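Local structure of dioxygenase (Pseudomonas brassicacearum, 5V2D) at residues L154-L159 and A235-D240; Y203-D208 and D212-E217; V249-P254 and V317-T322. The protein probably catalyses the iron-dependent oxidative cleavage of the central double bond of lignostilbenes by dioxygen. All blocks are in the same frame, centred on the assembly; numbering follows the deposited sequence.

Contact 1: L154-L159 and A235-D240. With FE (Fe (III) ion), chain E.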
# COMPACT_ATOMS: atom_id res chain seq x y z
N LEU A 154 -6.79 0.03 7.01
CA LEU A 154 -6.85 1.42 6.58
C LEU A 154 -7.16 1.55 5.07
O LEU A 154 -6.67 0.77 4.24
CB LEU A 154 -5.55 2.10 6.85
CG LEU A 154 -5.07 2.01 8.30
CD1 LEU A 154 -3.67 1.34 8.32
CD2 LEU A 154 -4.96 3.41 8.87
N LYS A 155 -7.86 2.63 4.76
CA LYS A 155 -8.00 3.06 3.42
C LYS A 155 -8.28 4.57 3.44
O LYS A 155 -9.02 5.04 4.22
CB LYS A 155 -9.16 2.31 2.92
CG LYS A 155 -9.86 2.76 1.76
CD LYS A 155 -9.25 2.54 0.57
CE LYS A 155 -10.36 2.33 -0.48
NZ LYS A 155 -9.48 2.07 -1.70
N GLU A 156 -7.64 5.26 2.52
CA GLU A 156 -7.44 6.70 2.60
C GLU A 156 -8.69 7.55 2.35
O GLU A 156 -8.60 8.79 2.41
CB GLU A 156 -6.33 7.15 1.65
CG GLU A 156 -6.71 7.05 0.14
CD GLU A 156 -5.45 6.99 -0.74
OE1 GLU A 156 -4.58 6.13 -0.47
OE2 GLU A 156 -5.32 7.81 -1.69
N ASP A 157 -9.82 6.93 2.10
CA ASP A 157 -11.11 7.64 1.92
C ASP A 157 -11.92 7.73 3.19
O ASP A 157 -13.01 8.25 3.18
CB ASP A 157 -11.97 7.00 0.82
CG ASP A 157 -12.39 5.58 1.12
OD1 ASP A 157 -11.84 4.95 2.09
OD2 ASP A 157 -13.29 5.05 0.34
N ALA A 158 -11.41 7.20 4.32
CA ALA A 158 -12.19 7.14 5.53
C ALA A 158 -11.30 6.86 6.74
O ALA A 158 -10.09 6.61 6.57
CB ALA A 158 -13.28 6.08 5.40
N LEU A 159 -11.91 6.87 7.91
CA LEU A 159 -11.24 6.44 9.11
C LEU A 159 -11.03 4.93 9.02
O LEU A 159 -11.73 4.22 8.28
CB LEU A 159 -12.16 6.74 10.32
CG LEU A 159 -12.27 8.23 10.73
CD1 LEU A 159 -13.36 8.34 11.78
CD2 LEU A 159 -10.98 8.69 11.31
N ALA A 235 -6.94 20.23 -4.67
CA ALA A 235 -7.15 18.87 -4.14
C ALA A 235 -6.47 17.86 -5.03
O ALA A 235 -6.80 17.71 -6.21
CB ALA A 235 -8.63 18.55 -3.98
N ALA A 236 -5.54 17.10 -4.45
CA ALA A 236 -4.83 16.09 -5.17
C ALA A 236 -4.57 14.88 -4.32
O ALA A 236 -4.52 14.97 -3.06
CB ALA A 236 -3.49 16.65 -5.65
N MET A 237 -4.27 13.77 -5.00
CA MET A 237 -3.98 12.50 -4.26
C MET A 237 -2.69 12.67 -3.46
O MET A 237 -1.64 13.04 -4.01
CB MET A 237 -3.81 11.33 -5.20
CG MET A 237 -3.57 10.00 -4.45
SD MET A 237 -3.26 8.59 -5.56
CE MET A 237 -4.95 8.27 -5.93
N VAL A 238 -2.76 12.37 -2.17
CA VAL A 238 -1.56 12.20 -1.34
C VAL A 238 -1.63 10.78 -0.79
O VAL A 238 -2.28 10.51 0.29
CB VAL A 238 -1.47 13.22 -0.22
CG1 VAL A 238 -0.11 13.11 0.47
CG2 VAL A 238 -1.59 14.63 -0.75
N HIS A 239 -0.98 9.87 -1.52
CA HIS A 239 -1.13 8.45 -1.17
C HIS A 239 -0.26 8.08 0.03
O HIS A 239 -0.70 7.42 0.98
CB HIS A 239 -0.90 7.54 -2.40
CG HIS A 239 -1.05 6.08 -2.08
ND1 HIS A 239 -2.24 5.54 -1.64
CD2 HIS A 239 -0.12 5.09 -2.00
CE1 HIS A 239 -2.07 4.25 -1.41
NE2 HIS A 239 -0.79 3.96 -1.60
N ASP A 240 1.04 8.41 -0.07
CA ASP A 240 2.03 8.07 0.93
C ASP A 240 2.64 9.37 1.40
O ASP A 240 2.37 10.42 0.84
CB ASP A 240 3.05 7.10 0.29
CG ASP A 240 3.83 6.25 1.31
OD1 ASP A 240 3.85 6.59 2.53
OD2 ASP A 240 4.50 5.26 0.85
FE FE E . 0.17 2.23 -1.00
O HOH W 1 -3.00 6.41 1.68
O HOH W 2 -0.91 1.27 -2.47
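E156 meets H239 through one direct hydrogen bond: ND1 of H239 donates to OE1 of E156 across 2.7 Å. The N-H...O angle of 142° shows that the bond is bent, and the oxygen stands 17° out of the imidazole plane. OE1 accepts through its syn lone pair, the one facing the other carboxylate oxygen, and the carboxylate plane is tilted against the ring. The glutamate thus comes in at the ring edge rather than over a face.

A second hydrogen-bonded route joins the same two residues. Water 1 donates to OE1 of E156 over 2.7 Å and to the backbone O of H239 over 2.6 Å, which makes OE1 an acceptor of two bonds and ties it to both side chain and main chain of the histidine. The other oxygen, OE2, is taken by the hydroxyl of Y203, so the carboxylate is held at both ends and its rotation is restricted.

M237 adds only a light van der Waals touch: its CG lies 3.9 Å from OE2 of E156, the two side chains crossing at about a right angle.

Metal coordination uses the far nitrogen of the ring. With CG of H239 anti to the backbone N (chi1 -180°), NE2 is carried to within 2.1 Å of the iron while ND1 faces the glutamate; water 2 is also a ligand, its O 2.1 Å from the metal. H188, H304 and H495 complete the protein ligands.

On the opposing loop, a type I turn from K155 to A158 carries E156, closed by A158 N bonding to K155 O at 3.2 Å. A second-shell carboxylate fixing the rotation of an iron-bound histidine is characteristic of the four-histidine site of carotenoid cleavage oxygenases.

Contact 2: Y203-D208 and D212-E217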
# COMPACT_ATOMS: atom_id res chain seq x y z
N TYR A 203 -5.78 13.74 3.51
CA TYR A 203 -6.04 14.67 2.42
C TYR A 203 -7.55 14.58 2.09
O TYR A 203 -8.25 13.65 2.54
CB TYR A 203 -5.14 14.48 1.19
CG TYR A 203 -5.50 13.28 0.34
CD1 TYR A 203 -5.01 12.01 0.67
CD2 TYR A 203 -6.28 13.42 -0.77
CE1 TYR A 203 -5.30 10.91 -0.07
CE2 TYR A 203 -6.63 12.32 -1.56
CZ TYR A 203 -6.15 11.08 -1.23
OH TYR A 203 -6.47 10.00 -2.06
N GLU A 204 -8.06 15.54 1.32
CA GLU A 204 -9.49 15.79 1.22
C GLU A 204 -10.13 15.77 2.59
O GLU A 204 -11.17 15.14 2.88
CB GLU A 204 -10.15 14.78 0.26
CG GLU A 204 -9.75 15.04 -1.22
CD GLU A 204 -10.51 14.10 -2.16
OE1 GLU A 204 -11.75 14.22 -2.32
OE2 GLU A 204 -9.83 13.22 -2.75
N ALA A 205 -9.47 16.46 3.50
CA ALA A 205 -9.70 16.27 4.92
C ALA A 205 -11.01 16.87 5.41
O ALA A 205 -11.44 16.56 6.54
CB ALA A 205 -8.56 16.82 5.71
N LYS A 206 -11.63 17.74 4.59
CA LYS A 206 -12.98 18.23 4.93
C LYS A 206 -14.03 17.82 3.94
O LYS A 206 -15.08 18.46 3.89
CB LYS A 206 -12.94 19.77 5.04
CG LYS A 206 -12.06 20.19 6.17
CD LYS A 206 -12.14 21.70 6.38
CE LYS A 206 -11.43 22.04 7.69
NZ LYS A 206 -11.32 23.51 7.80
N GLY A 207 -13.82 16.73 3.22
CA GLY A 207 -14.84 16.27 2.25
C GLY A 207 -14.33 16.28 0.84
O GLY A 207 -13.17 16.67 0.54
N ASP A 208 -15.19 15.79 -0.05
CA ASP A 208 -14.80 15.56 -1.45
C ASP A 208 -14.25 16.79 -2.09
O ASP A 208 -14.87 17.83 -2.04
CB ASP A 208 -16.00 15.14 -2.32
CG ASP A 208 -16.51 13.75 -2.03
OD1 ASP A 208 -15.67 12.87 -1.67
OD2 ASP A 208 -17.75 13.51 -2.24
N ASP A 212 -7.88 20.70 1.93
CA ASP A 212 -7.34 20.62 3.26
C ASP A 212 -6.45 19.37 3.43
O ASP A 212 -6.82 18.26 2.98
CB ASP A 212 -8.46 20.55 4.27
CG ASP A 212 -9.39 21.78 4.16
OD1 ASP A 212 -10.29 21.72 3.29
OD2 ASP A 212 -9.12 22.82 4.82
N LEU A 213 -5.32 19.59 4.11
CA LEU A 213 -4.34 18.57 4.46
C LEU A 213 -4.11 18.67 5.92
O LEU A 213 -4.08 19.76 6.48
CB LEU A 213 -3.03 18.88 3.77
CG LEU A 213 -3.07 18.83 2.25
CD1 LEU A 213 -1.68 19.07 1.69
CD2 LEU A 213 -3.48 17.47 1.75
N VAL A 214 -3.92 17.55 6.60
CA VAL A 214 -3.64 17.58 8.04
C VAL A 214 -2.58 16.57 8.38
O VAL A 214 -2.73 15.40 7.93
CB VAL A 214 -4.83 17.11 8.92
CG1 VAL A 214 -4.71 17.58 10.34
CG2 VAL A 214 -6.14 17.30 8.28
N TYR A 215 -1.60 16.95 9.20
CA TYR A 215 -0.68 15.98 9.85
C TYR A 215 -1.18 15.65 11.25
O TYR A 215 -1.65 16.54 11.96
CB TYR A 215 0.74 16.57 9.93
CG TYR A 215 1.68 15.71 10.70
CD1 TYR A 215 1.98 14.46 10.25
CD2 TYR A 215 2.21 16.11 11.91
CE1 TYR A 215 2.80 13.62 10.95
CE2 TYR A 215 3.07 15.31 12.61
CZ TYR A 215 3.36 14.05 12.13
OH TYR A 215 4.15 13.19 12.84
N PHE A 216 -1.12 14.38 11.64
CA PHE A 216 -1.45 13.90 12.96
C PHE A 216 -0.31 13.10 13.57
O PHE A 216 0.28 12.25 12.90
CB PHE A 216 -2.62 12.89 12.92
CG PHE A 216 -3.87 13.43 12.39
CD1 PHE A 216 -4.43 12.94 11.20
CD2 PHE A 216 -4.54 14.40 13.11
CE1 PHE A 216 -5.66 13.41 10.75
CE2 PHE A 216 -5.79 14.90 12.64
CZ PHE A 216 -6.32 14.39 11.43
N GLU A 217 -0.08 13.30 14.89
CA GLU A 217 0.86 12.51 15.62
C GLU A 217 0.21 11.99 16.88
O GLU A 217 -0.24 12.79 17.73
CB GLU A 217 2.12 13.31 15.90
CG GLU A 217 3.19 12.43 16.58
CD GLU A 217 4.64 12.88 16.30
OE1 GLU A 217 5.45 12.27 17.01
OE2 GLU A 217 4.96 13.72 15.38
O HOH W 3 -6.72 17.87 0.06
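K206 lays its extended aliphatic chain across the carboxylate of D212, CD of the lysine 3.5 Å from CG of the aspartate. These residues sit where a β-hairpin of a propeller blade turns: strand 198-203 runs into a type I turn from E204 to G207, and strand 212-218 returns antiparallel to it. The charged ends are only loosely paired, NZ of K206 and OD2 of D212 being 3.8 Å apart, a long salt bridge. OD2 has a hydrogen-bond partner in Q231 on the next strand of the blade. D212 has CG anti to its carbonyl carbon (chi1 -58°), which brings the carboxylate alongside the lysine chain. With an alanine in place of D212, Q231 is likely to lose this acceptor and the methylenes of K206 the carboxylate they lie across, leaving the lysine less firmly placed.

Apolar contacts extend along the strand. CB of A205 abuts CG2 of V214 at 3.6 Å, and CB of Y203 meets CD2 of L213, while the tyrosine ring itself leads away from the strand.

Main-chain atoms fasten the turn. N of A205 donates to O of D212 at 3.2 Å with an N-H...O angle of 161°. A water lies between the two chains, accepting from N of E204 at 3.0 Å and 2.9 Å from O of D212.

Contact 3: V249-P254 and V317-T322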
# COMPACT_ATOMS: atom_id res chain seq x y z
N VAL A 249 6.75 15.40 5.00
CA VAL A 249 6.66 15.76 3.60
C VAL A 249 5.42 15.09 2.99
O VAL A 249 5.26 13.85 3.12
CB VAL A 249 7.89 15.30 2.82
CG1 VAL A 249 7.79 15.70 1.35
CG2 VAL A 249 9.14 15.88 3.47
N PHE A 250 4.57 15.89 2.36
CA PHE A 250 3.36 15.41 1.66
C PHE A 250 3.63 15.50 0.14
O PHE A 250 3.73 16.59 -0.41
CB PHE A 250 2.22 16.34 1.92
CG PHE A 250 1.70 16.32 3.33
CD1 PHE A 250 2.45 16.85 4.36
CD2 PHE A 250 0.36 15.98 3.57
CE1 PHE A 250 1.98 16.86 5.68
CE2 PHE A 250 -0.19 16.02 4.89
CZ PHE A 250 0.64 16.46 5.94
N PRO A 251 3.71 14.38 -0.54
CA PRO A 251 3.86 14.40 -2.01
C PRO A 251 2.47 14.45 -2.65
O PRO A 251 1.69 13.50 -2.58
CB PRO A 251 4.61 13.09 -2.34
CG PRO A 251 4.88 12.46 -0.98
CD PRO A 251 3.92 13.03 -0.01
N LEU A 252 2.15 15.54 -3.32
CA LEU A 252 0.90 15.66 -4.06
C LEU A 252 1.11 15.16 -5.47
O LEU A 252 1.83 15.78 -6.27
CB LEU A 252 0.41 17.13 -4.14
CG LEU A 252 -0.41 17.53 -2.92
CD1 LEU A 252 0.51 17.56 -1.73
CD2 LEU A 252 -1.06 18.85 -3.12
N ILE A 253 0.51 14.04 -5.77
CA ILE A 253 0.55 13.41 -7.07
C ILE A 253 -0.38 14.22 -8.02
O ILE A 253 -1.44 14.69 -7.56
CB ILE A 253 0.04 11.97 -6.93
CG1 ILE A 253 1.00 11.16 -6.04
CG2 ILE A 253 -0.10 11.29 -8.29
CD1 ILE A 253 0.37 9.86 -5.50
N PRO A 254 0.01 14.42 -9.30
CA PRO A 254 -0.84 15.21 -10.20
C PRO A 254 -2.14 14.54 -10.66
O PRO A 254 -2.47 14.57 -11.86
CB PRO A 254 0.06 15.47 -11.45
CG PRO A 254 1.38 15.00 -11.12
CD PRO A 254 1.32 14.11 -9.88
N VAL A 317 14.09 12.34 0.72
CA VAL A 317 13.02 11.35 0.59
C VAL A 317 13.34 10.41 -0.55
O VAL A 317 13.51 10.85 -1.69
CB VAL A 317 11.69 12.04 0.30
CG1 VAL A 317 10.57 11.04 0.26
CG2 VAL A 317 11.37 13.02 1.44
N ASP A 318 13.36 9.12 -0.29
CA ASP A 318 13.60 8.07 -1.27
C ASP A 318 12.32 7.37 -1.67
O ASP A 318 11.54 6.94 -0.80
CB ASP A 318 14.62 7.06 -0.74
CG ASP A 318 15.99 7.71 -0.41
OD1 ASP A 318 16.79 7.16 0.44
OD2 ASP A 318 16.26 8.78 -0.99
N MET A 319 12.08 7.28 -2.97
CA MET A 319 10.88 6.67 -3.49
C MET A 319 11.03 6.35 -5.00
O MET A 319 11.74 7.05 -5.68
CB MET A 319 9.69 7.66 -3.37
CG MET A 319 9.89 8.93 -4.12
SD MET A 319 8.41 9.99 -4.31
CE MET A 319 8.35 10.64 -2.69
N PRO A 320 10.27 5.38 -5.50
CA PRO A 320 10.10 5.26 -6.96
C PRO A 320 9.44 6.51 -7.48
O PRO A 320 8.60 7.13 -6.77
CB PRO A 320 9.21 4.03 -7.13
CG PRO A 320 9.25 3.34 -5.82
CD PRO A 320 9.48 4.40 -4.77
N VAL A 321 9.86 6.92 -8.68
CA VAL A 321 9.25 7.98 -9.42
C VAL A 321 9.04 7.46 -10.86
O VAL A 321 9.98 6.85 -11.45
CB VAL A 321 10.11 9.21 -9.43
CG1 VAL A 321 9.43 10.35 -10.22
CG2 VAL A 321 10.34 9.72 -8.01
N THR A 322 7.83 7.62 -11.37
CA THR A 322 7.51 7.10 -12.69
C THR A 322 7.22 8.27 -13.61
O THR A 322 6.52 9.20 -13.23
CB THR A 322 6.28 6.20 -12.64
OG1 THR A 322 6.58 5.16 -11.75
CG2 THR A 322 5.91 5.62 -14.01
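This is an apolar contact between strands of two successive propeller blades, buried in the seam between their sheets. Strand 247-252 belongs to one four-stranded sheet and strand 314-322 to the next; in each it is the second strand in order. The segments meet by side chains alone and bury a modest 111 Å² in total.

Two pairs make the contact. In the first, V249 and V317 reach toward each other tip to tip, with CG2 of V249 4.2 Å from CG2 of V317. The valines share one conformation: each has CG1 anti to the backbone N (chi1 -179° in V249, -176° in V317), which leaves CG2 beside the backbone N as the branch that touches. In the second pair, the terminal methyl CE of M319 approaches the ring carbon CG of P251 at 4.3 Å. Both separations are those of ordinary van der Waals contact, without compression.

Spacing along the strands explains the selection. V249 and P251 on one side, and V317 and M319 on the other, are two residues apart and therefore point to the same face of their strand, while F250 and D318 between them face elsewhere: F250 lies edge-to-face with F230, and D318 forms a salt bridge with R349. The backbones also diverge, from 8.3 Å between CA of V249 and CA of V317 to 10.5 Å between CA of P251 and CA of M319. The longer, bent methionine spans that wider end, whereas the two valines meet at the narrower one.

Neighbouring strands line the seam on both sheets: F279 of strand 276-283 packs on V249 and P251, F352 and W350 of strand 345-353 back V317 and M319, and Q302 of strand 301-311 touches both P251 and M319.

Along the chain, contact 1 opens first and closes the longest loop, from 154-159 to 235-240, tying a turn in one propeller blade to the iron-binding loop that follows the next. Contact 2 is nested within that loop and closes a short hairpin; Y203, at its start, packs against 235-240 and so couples the hairpin to contact 1. Contact 3 follows in series, with no crossing, and joins the succeeding two blades. It is tied back to contact 1 by a probable backbone hydrogen bond from I253 to M237, while F250 packs against L213 of contact 2. Together they link four successive blades around the metal.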